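Local coordinates for protein multiheme cytochrome cf (Carboxydothermus ferrireducens DSM 11255, PDB 6QVM) that sits in the S-layer and probably passes electrons through its eleven c-type hemes to insoluble extracellular Fe(III), at residues Q308-V312 against Y340-F344; D399-A404 against I568-T574; K129-A133 against Y179-R183. All coordinates share one frame; numbering follows the deposited sequence.

Contact 1. Residues Q308-V312 against Y340-F344; sequences QNWLV and YKELF. With NGA (2-acetamido-2-deoxy-beta-D-galactopyranose), chain B.
This is an O-glycosylation site: Tyr340, on an antiparallel beta hairpin, carries a sugar on its phenol oxygen and packs against Leu311 and Val312 of helix 310-313. The hairpin pairs strand 339-342 with strand 333-336. The helix leads into a CXXCH heme-binding motif that ends at His318. Both segments fall in a region that partly matches the cytochrome c554 family, and Gln308 touches a heme. The sugar is an N-acetylgalactosamine, and Tyr340 OH is bonded to its C1 at 1.4 Å. C1 lies near the plane of the Tyr340 ring, at its edge.

Leu311 covers the inner part of Tyr340. Its CD2 meets Tyr340 CB at 3.6 Å as the two side chains slide past each other in opposite directions. Val312 crosses Tyr340 at about a right angle. Its CG2 touches Tyr340 CE1 at 3.6 Å and also comes within 3.9 Å of the sugar O5. This methyl therefore contacts both the ring and the sugar. Asn309 approaches the phenol end from the opposite direction, with its amide plane 71° from the ring plane.

Asn309 is the N-cap of the helix. Its CG is anti to the backbone N (chi1 -174°), which lets OD1 accept from Val312 N at 3.1 Å. The donor lies well above the carbonyl plane. The one carboxylate among the touching residues is that of Glu342; its OE1 bonds to Tyr287 OH and its OE2 to Tyr272 OH.

Phe344 closes the apolar end. Leu311 CD1 lies in the plane of its ring, at the edge, 3.9 Å from Phe344 CE2. Trp310, which also meets Tyr272 and His318, turns the edge of its indole to Phe344, with CH2 4.0 Å from Phe344 CZ.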
# COMPACT_ATOMS: atom_id res chain seq x y z
N GLN A 308 -1.60 -28.77 5.82
CA GLN A 308 -2.38 -28.35 4.67
C GLN A 308 -1.50 -28.23 3.43
O GLN A 308 -0.27 -28.15 3.50
CB GLN A 308 -3.09 -27.02 4.93
CG GLN A 308 -3.97 -26.98 6.16
CD GLN A 308 -3.22 -26.58 7.41
OE1 GLN A 308 -2.05 -26.93 7.59
NE2 GLN A 308 -3.88 -25.84 8.29
N ASN A 309 -2.16 -28.23 2.27
CA ASN A 309 -1.52 -27.85 1.01
C ASN A 309 -1.52 -26.33 0.95
O ASN A 309 -2.59 -25.70 0.87
CB ASN A 309 -2.25 -28.47 -0.18
CG ASN A 309 -1.53 -28.22 -1.50
OD1 ASN A 309 -1.04 -27.12 -1.76
ND2 ASN A 309 -1.48 -29.24 -2.35
N TRP A 310 -0.33 -25.73 0.99
CA TRP A 310 -0.23 -24.28 1.03
C TRP A 310 -0.76 -23.65 -0.25
O TRP A 310 -1.45 -22.63 -0.22
CB TRP A 310 1.22 -23.85 1.27
CG TRP A 310 1.49 -22.42 0.93
CD1 TRP A 310 1.25 -21.32 1.71
CD2 TRP A 310 2.04 -21.92 -0.29
NE1 TRP A 310 1.63 -20.18 1.05
CE2 TRP A 310 2.12 -20.52 -0.18
CE3 TRP A 310 2.49 -22.53 -1.47
CZ2 TRP A 310 2.62 -19.71 -1.20
CZ3 TRP A 310 2.99 -21.73 -2.49
CH2 TRP A 310 3.05 -20.33 -2.34
N LEU A 311 -0.45 -24.26 -1.39
CA LEU A 311 -0.87 -23.69 -2.67
C LEU A 311 -2.39 -23.69 -2.81
O LEU A 311 -2.97 -22.73 -3.32
CB LEU A 311 -0.22 -24.47 -3.82
CG LEU A 311 -0.32 -23.90 -5.23
CD1 LEU A 311 0.29 -22.51 -5.31
CD2 LEU A 311 0.35 -24.84 -6.22
N VAL A 312 -3.04 -24.76 -2.35
CA VAL A 312 -4.48 -24.89 -2.52
C VAL A 312 -5.21 -24.08 -1.45
O VAL A 312 -6.28 -23.50 -1.70
CB VAL A 312 -4.88 -26.38 -2.51
CG1 VAL A 312 -6.40 -26.53 -2.44
CG2 VAL A 312 -4.31 -27.07 -3.73
N TYR A 340 0.82 -29.72 -9.70
CA TYR A 340 0.31 -28.36 -9.63
C TYR A 340 1.18 -27.43 -10.46
O TYR A 340 2.40 -27.60 -10.53
CB TYR A 340 0.25 -27.87 -8.18
CG TYR A 340 -0.73 -28.65 -7.33
CD1 TYR A 340 -2.07 -28.29 -7.26
CD2 TYR A 340 -0.32 -29.76 -6.59
CE1 TYR A 340 -2.97 -28.99 -6.49
CE2 TYR A 340 -1.21 -30.47 -5.81
CZ TYR A 340 -2.54 -30.09 -5.77
OH TYR A 340 -3.45 -30.80 -5.00
N LYS A 341 0.54 -26.46 -11.12
CA LYS A 341 1.25 -25.39 -11.81
C LYS A 341 0.96 -24.09 -11.08
O LYS A 341 -0.20 -23.75 -10.84
CB LYS A 341 0.83 -25.29 -13.28
CG LYS A 341 1.78 -24.44 -14.11
CD LYS A 341 1.15 -23.95 -15.41
CE LYS A 341 2.10 -23.03 -16.15
NZ LYS A 341 1.39 -22.14 -17.10
N GLU A 342 2.02 -23.36 -10.72
CA GLU A 342 1.86 -22.08 -10.06
C GLU A 342 1.44 -21.02 -11.07
O GLU A 342 2.12 -20.83 -12.09
CB GLU A 342 3.16 -21.68 -9.37
CG GLU A 342 3.67 -22.73 -8.40
CD GLU A 342 5.00 -22.36 -7.78
OE1 GLU A 342 5.57 -23.21 -7.06
OE2 GLU A 342 5.47 -21.23 -8.01
N LEU A 343 0.33 -20.35 -10.81
CA LEU A 343 -0.17 -19.30 -11.69
C LEU A 343 0.22 -17.91 -11.23
O LEU A 343 -0.02 -16.94 -11.97
CB LEU A 343 -1.70 -19.39 -11.81
CG LEU A 343 -2.25 -20.65 -12.49
CD1 LEU A 343 -3.75 -20.55 -12.71
CD2 LEU A 343 -1.54 -20.91 -13.81
N PHE A 344 0.77 -17.77 -10.03
CA PHE A 344 1.21 -16.46 -9.57
C PHE A 344 2.61 -16.15 -10.08
O PHE A 344 3.42 -17.05 -10.33
CB PHE A 344 1.18 -16.37 -8.04
CG PHE A 344 2.12 -17.33 -7.35
CD1 PHE A 344 3.40 -16.94 -7.01
CD2 PHE A 344 1.70 -18.61 -7.02
CE1 PHE A 344 4.26 -17.81 -6.37
CE2 PHE A 344 2.56 -19.49 -6.37
CZ PHE A 344 3.84 -19.09 -6.05
C1 NGA B . -4.66 -31.43 -5.16
C2 NGA B . -5.06 -32.63 -4.30
C3 NGA B . -6.56 -32.85 -4.06
C4 NGA B . -7.27 -31.51 -4.03
C5 NGA B . -6.98 -30.68 -5.27
C6 NGA B . -7.73 -29.36 -5.20
C7 NGA B . -3.25 -34.13 -4.63
C8 NGA B . -2.38 -34.71 -5.71
N2 NGA B . -4.49 -33.78 -4.96
O3 NGA B . -6.80 -33.51 -2.81
O4 NGA B . -6.86 -30.78 -2.89
O5 NGA B . -5.60 -30.39 -5.38
O6 NGA B . -7.80 -28.75 -6.48
O7 NGA B . -2.81 -33.97 -3.49

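Contact 2. Residues D399-A404 against I568-T574; sequences DEYAIA and ISIDNLT. With CA (calcium ion), chain S; NGA (2-acetamido-2-deoxy-beta-D-galactopyranose), chain D; NGA (2-acetamido-2-deoxy-beta-D-galactopyranose), chain C.
Asp399 and Asn572 meet at about a right angle, with carboxylate and amide planes 72° apart. Asn572 ND2 donates to Asp399 OD2 at 2.7 Å, using the anti lone pair of that oxygen. Tyr560 is a further partner of the same amide nitrogen. The second oxygen of this carboxylate, Asp399 OD1, binds the calcium ion at 2.4 Å. A calcium-bound water donates to OD2, so Asn572 and this water both help to fix the carboxylate. Asn572 OD1 accepts from Ile575 N and, weakly, from Thr574 N, as an N-cap.

Thr574 crosses Asp399 obliquely, and its OG1 accepts from Glu400 N at 2.8 Å. The Glu400 chain is fully extended (chi1 179°), which carries its carboxylate out to the glycan. OE1 accepts from the N2 of one N-acetylgalactosamine at 3.0 Å and also bonds to Thr409.

Further along, Tyr401 and Ile570 cross obliquely, with Tyr401 CB 3.6 Å from Ile570 CG2. Ile403 CG2 meets Ile568 CD1 at 3.7 Å on that same face. Ala402 and Asp571 form a hydrogen-bonded pair, with Ala402 N 2.9 Å from Asp571 O.

Strands 400-403 and 567-572 are the two central strands of a four-stranded antiparallel sheet. Gly395, Asn398, Glu384 and three waters complete a seven-ligand calcium site at its end.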
# COMPACT_ATOMS: atom_id res chain seq x y z
N ASP A 399 -18.26 -4.69 10.71
CA ASP A 399 -19.19 -5.80 10.56
C ASP A 399 -20.42 -5.60 11.44
O ASP A 399 -20.55 -4.62 12.18
CB ASP A 399 -18.49 -7.12 10.89
CG ASP A 399 -17.56 -7.59 9.79
OD1 ASP A 399 -17.47 -6.88 8.76
OD2 ASP A 399 -16.95 -8.66 9.94
N GLU A 400 -21.35 -6.55 11.35
CA GLU A 400 -22.56 -6.57 12.15
C GLU A 400 -22.40 -7.59 13.28
O GLU A 400 -22.06 -8.75 13.02
CB GLU A 400 -23.77 -6.93 11.28
CG GLU A 400 -25.10 -7.00 12.00
CD GLU A 400 -26.24 -7.36 11.07
OE1 GLU A 400 -27.42 -7.13 11.43
OE2 GLU A 400 -25.96 -7.88 9.96
N TYR A 401 -22.63 -7.15 14.51
CA TYR A 401 -22.35 -7.95 15.69
C TYR A 401 -23.63 -8.35 16.41
O TYR A 401 -24.55 -7.54 16.56
CB TYR A 401 -21.49 -7.18 16.70
CG TYR A 401 -20.33 -6.39 16.15
CD1 TYR A 401 -19.61 -6.83 15.05
CD2 TYR A 401 -19.96 -5.19 16.74
CE1 TYR A 401 -18.55 -6.09 14.54
CE2 TYR A 401 -18.91 -4.45 16.25
CZ TYR A 401 -18.20 -4.91 15.16
OH TYR A 401 -17.15 -4.16 14.67
N ALA A 402 -23.66 -9.60 16.86
CA ALA A 402 -24.60 -10.05 17.88
C ALA A 402 -23.78 -10.27 19.15
O ALA A 402 -23.12 -11.30 19.30
CB ALA A 402 -25.34 -11.32 17.45
N ILE A 403 -23.80 -9.29 20.04
CA ILE A 403 -23.09 -9.40 21.31
C ILE A 403 -23.90 -10.31 22.23
O ILE A 403 -25.07 -10.04 22.51
CB ILE A 403 -22.86 -8.02 21.94
CG1 ILE A 403 -22.20 -7.08 20.93
CG2 ILE A 403 -22.00 -8.15 23.19
CD1 ILE A 403 -22.07 -5.65 21.41
N ALA A 404 -23.27 -11.38 22.71
CA ALA A 404 -23.97 -12.35 23.53
C ALA A 404 -24.53 -11.69 24.79
O ALA A 404 -23.86 -10.89 25.44
CB ALA A 404 -23.05 -13.50 23.91
N ILE A 568 -16.29 -10.70 26.78
CA ILE A 568 -17.35 -10.44 25.81
C ILE A 568 -17.31 -11.54 24.76
O ILE A 568 -16.24 -12.08 24.44
CB ILE A 568 -17.21 -9.04 25.17
CG1 ILE A 568 -18.44 -8.69 24.33
CG2 ILE A 568 -15.95 -8.96 24.32
CD1 ILE A 568 -18.47 -7.24 23.90
N SER A 569 -18.48 -11.90 24.25
CA SER A 569 -18.62 -12.87 23.17
C SER A 569 -19.42 -12.25 22.05
O SER A 569 -20.50 -11.70 22.29
CB SER A 569 -19.29 -14.15 23.66
OG SER A 569 -18.32 -15.15 23.91
N ILE A 570 -18.90 -12.32 20.83
CA ILE A 570 -19.53 -11.72 19.66
C ILE A 570 -19.72 -12.79 18.60
O ILE A 570 -18.82 -13.59 18.33
CB ILE A 570 -18.71 -10.54 19.10
CG1 ILE A 570 -18.35 -9.56 20.22
CG2 ILE A 570 -19.48 -9.85 17.99
CD1 ILE A 570 -17.98 -8.17 19.72
N ASP A 571 -20.91 -12.79 18.00
CA ASP A 571 -21.17 -13.51 16.76
C ASP A 571 -21.16 -12.50 15.62
O ASP A 571 -22.00 -11.58 15.59
CB ASP A 571 -22.48 -14.28 16.81
CG ASP A 571 -22.37 -15.57 17.60
OD1 ASP A 571 -21.33 -15.77 18.26
OD2 ASP A 571 -23.33 -16.38 17.58
N ASN A 572 -20.21 -12.64 14.71
CA ASN A 572 -20.05 -11.74 13.57
C ASN A 572 -21.00 -12.22 12.48
O ASN A 572 -20.71 -13.18 11.77
CB ASN A 572 -18.60 -11.72 13.11
CG ASN A 572 -18.29 -10.57 12.18
OD1 ASN A 572 -19.12 -10.18 11.36
ND2 ASN A 572 -17.10 -10.00 12.32
N LEU A 573 -22.14 -11.54 12.35
CA LEU A 573 -23.13 -11.94 11.36
C LEU A 573 -22.71 -11.61 9.94
O LEU A 573 -23.21 -12.23 9.00
CB LEU A 573 -24.48 -11.29 11.67
CG LEU A 573 -25.04 -11.70 13.04
CD1 LEU A 573 -26.38 -11.07 13.32
CD2 LEU A 573 -25.13 -13.22 13.12
N THR A 574 -21.79 -10.66 9.76
CA THR A 574 -21.25 -10.40 8.42
C THR A 574 -20.42 -11.59 7.95
O THR A 574 -20.52 -12.00 6.79
CB THR A 574 -20.41 -9.13 8.42
OG1 THR A 574 -21.16 -8.05 9.01
CG2 THR A 574 -20.02 -8.76 7.00
CA CA S . -15.83 -6.22 7.16
C1 NGA D . -27.15 -5.17 8.29
C2 NGA D . -28.51 -5.84 8.05
C3 NGA D . -28.32 -7.20 7.36
C4 NGA D . -27.46 -6.97 6.13
C5 NGA D . -26.16 -6.23 6.44
C6 NGA D . -25.37 -5.92 5.17
C7 NGA D . -30.02 -4.89 9.74
C8 NGA D . -30.35 -3.79 8.77
N2 NGA D . -29.18 -5.85 9.35
O3 NGA D . -29.53 -7.87 6.97
O4 NGA D . -28.19 -6.18 5.21
O5 NGA D . -26.44 -5.01 7.08
O6 NGA D . -24.86 -7.13 4.65
O7 NGA D . -30.52 -4.86 10.87
C1 NGA C . -30.20 -8.38 8.15
C2 NGA C . -31.66 -8.85 7.92
C3 NGA C . -32.14 -8.81 9.37
C4 NGA C . -31.34 -9.80 10.19
C5 NGA C . -29.85 -9.56 10.06
C6 NGA C . -29.07 -10.63 10.80
C7 NGA C . -32.93 -8.39 5.80
C8 NGA C . -33.29 -7.28 4.83
N2 NGA C . -32.34 -8.00 6.95
O3 NGA C . -33.38 -9.27 9.75
O4 NGA C . -31.65 -11.09 9.73
O5 NGA C . -29.53 -9.53 8.68
O6 NGA C . -27.73 -10.24 10.71
O7 NGA C . -33.21 -9.55 5.48
O HOH W 1 -15.31 -8.56 7.77
O HOH W 2 -23.75 -7.87 7.97
O HOH W 3 -15.71 -7.54 5.03
O HOH W 4 -17.94 -5.68 5.67

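Contact 3. Residues K129-A133 against Y179-R183; sequences KQRLA and YLSAR
Leu180 and Lys129 carry most of this buried contact, in which the start of helix 129-139 meets the loop between helix 165-176 and strand 183-185. The helical make-up and sequence of this region resemble S-layer homology modules, so it probably belongs to the S-layer binding domain of this protein.

Leu180 has the largest share of the buried surface. Its CG is anti to its carbonyl carbon (chi1 -64°), which points the two methyls at the helix. CD1 rests 3.7 Å from Ala133 CB and 3.8 Å from Lys129 O. CD2 meets Leu132 CD2 at 3.7 Å, and the two leucines approach at a slant. One leucine thus touches Lys129 and, about one turn further along the helix, Leu132 and Ala133. Leu171 and Ala174 of helix 165-176 add to the same apolar cluster.

Lys129 runs alongside this cluster as an extended chain. Its CG passes 4.4 Å from Leu180 CD2, and its ammonium group reaches the loop backbone. There the charge has a peptide oxygen as its partner, while Glu201 of helix 199-212 gives a second, long and weak ion pair. With an alanine here, the Ser181 carbonyl would probably lose its ammonium donor and a gap is likely to open beside Leu180.

Ser181 meets the helix through its backbone, since its CB points away. Lys129 NZ donates to Ser181 O at 3.1 Å, with a C=O...N angle of 145° and the nitrogen tilted 32° from the carbonyl plane.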
# COMPACT_ATOMS: atom_id res chain seq x y z
N LYS A 129 33.21 -0.60 -37.82
CA LYS A 129 32.32 -1.43 -38.61
C LYS A 129 32.45 -2.90 -38.25
O LYS A 129 31.47 -3.64 -38.32
CB LYS A 129 32.62 -1.20 -40.10
CG LYS A 129 31.62 -1.81 -41.06
CD LYS A 129 31.58 -0.99 -42.34
CE LYS A 129 30.81 -1.66 -43.44
NZ LYS A 129 30.76 -0.79 -44.64
N GLN A 130 33.64 -3.34 -37.85
CA GLN A 130 33.82 -4.76 -37.57
C GLN A 130 33.31 -5.12 -36.18
O GLN A 130 32.75 -6.21 -35.99
CB GLN A 130 35.29 -5.16 -37.72
CG GLN A 130 36.24 -4.55 -36.70
CD GLN A 130 37.67 -4.99 -36.90
OE1 GLN A 130 37.97 -6.19 -36.88
NE2 GLN A 130 38.56 -4.03 -37.10
N ARG A 131 33.46 -4.23 -35.20
CA ARG A 131 32.96 -4.56 -33.87
C ARG A 131 31.47 -4.27 -33.74
O ARG A 131 30.81 -4.84 -32.86
CB ARG A 131 33.78 -3.85 -32.80
CG ARG A 131 34.79 -4.80 -32.17
CD ARG A 131 35.71 -4.18 -31.14
NE ARG A 131 35.14 -4.15 -29.79
CZ ARG A 131 34.82 -5.22 -29.07
NH1 ARG A 131 34.34 -5.08 -27.84
NH2 ARG A 131 34.98 -6.44 -29.56
N LEU A 132 30.92 -3.41 -34.60
CA LEU A 132 29.47 -3.34 -34.70
C LEU A 132 28.89 -4.66 -35.19
O LEU A 132 27.86 -5.12 -34.70
CB LEU A 132 29.05 -2.20 -35.63
CG LEU A 132 27.55 -2.14 -35.96
CD1 LEU A 132 26.74 -1.83 -34.70
CD2 LEU A 132 27.26 -1.13 -37.06
N ALA A 133 29.55 -5.28 -36.17
CA ALA A 133 29.11 -6.59 -36.65
C ALA A 133 29.23 -7.65 -35.57
O ALA A 133 28.43 -8.59 -35.52
CB ALA A 133 29.91 -6.99 -37.89
N TYR A 179 22.55 -6.29 -42.88
CA TYR A 179 22.65 -5.34 -41.78
C TYR A 179 23.74 -4.30 -42.04
O TYR A 179 23.59 -3.13 -41.67
CB TYR A 179 22.92 -6.09 -40.47
CG TYR A 179 21.87 -7.11 -40.12
CD1 TYR A 179 20.52 -6.86 -40.33
CD2 TYR A 179 22.23 -8.34 -39.57
CE1 TYR A 179 19.56 -7.80 -40.01
CE2 TYR A 179 21.28 -9.29 -39.25
CZ TYR A 179 19.95 -9.01 -39.47
OH TYR A 179 19.00 -9.95 -39.15
N LEU A 180 24.84 -4.72 -42.65
CA LEU A 180 25.89 -3.82 -43.11
C LEU A 180 26.13 -4.07 -44.60
O LEU A 180 25.69 -5.08 -45.15
CB LEU A 180 27.19 -4.02 -42.32
CG LEU A 180 27.15 -3.70 -40.82
CD1 LEU A 180 28.25 -4.46 -40.08
CD2 LEU A 180 27.29 -2.20 -40.59
N SER A 181 26.84 -3.15 -45.24
CA SER A 181 27.04 -3.22 -46.67
C SER A 181 28.52 -3.37 -47.00
O SER A 181 29.39 -3.08 -46.18
CB SER A 181 26.47 -1.98 -47.38
OG SER A 181 27.12 -0.80 -46.93
N ALA A 182 28.78 -3.83 -48.22
CA ALA A 182 30.10 -3.79 -48.82
C ALA A 182 30.10 -2.75 -49.94
O ALA A 182 29.06 -2.22 -50.31
CB ALA A 182 30.50 -5.16 -49.35
N ARG A 183 31.29 -2.47 -50.47
CA ARG A 183 31.41 -1.58 -51.61
C ARG A 183 32.18 -2.27 -52.72
O ARG A 183 33.14 -3.01 -52.47
CB ARG A 183 32.10 -0.26 -51.25
CG ARG A 183 33.19 -0.39 -50.24
CD ARG A 183 33.82 1.00 -49.94
NE ARG A 183 34.70 1.39 -51.03
CZ ARG A 183 36.01 1.15 -51.05
NH1 ARG A 183 36.72 1.53 -52.10
NH2 ARG A 183 36.60 0.47 -50.06

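Contact 3 comes first along the chain, contact 1 next and contact 2 last, each closing before the next opens. They share no helix or sheet, and none touches another. The centres of contacts 1 and 2 lie about 33 Å apart, and those of contacts 1 and 3 lie about 51 Å apart. The centres of contacts 2 and 3 are about 78 Å apart, on opposite sides of the chain's centre. Contact 3 belongs to a mostly helical region with no heme at the contact. Contacts 1 and 2 both place a glycan and a heme near small beta elements. This spread fits a modular protein, with the probable S-layer binding part set apart from the electron-carrying parts.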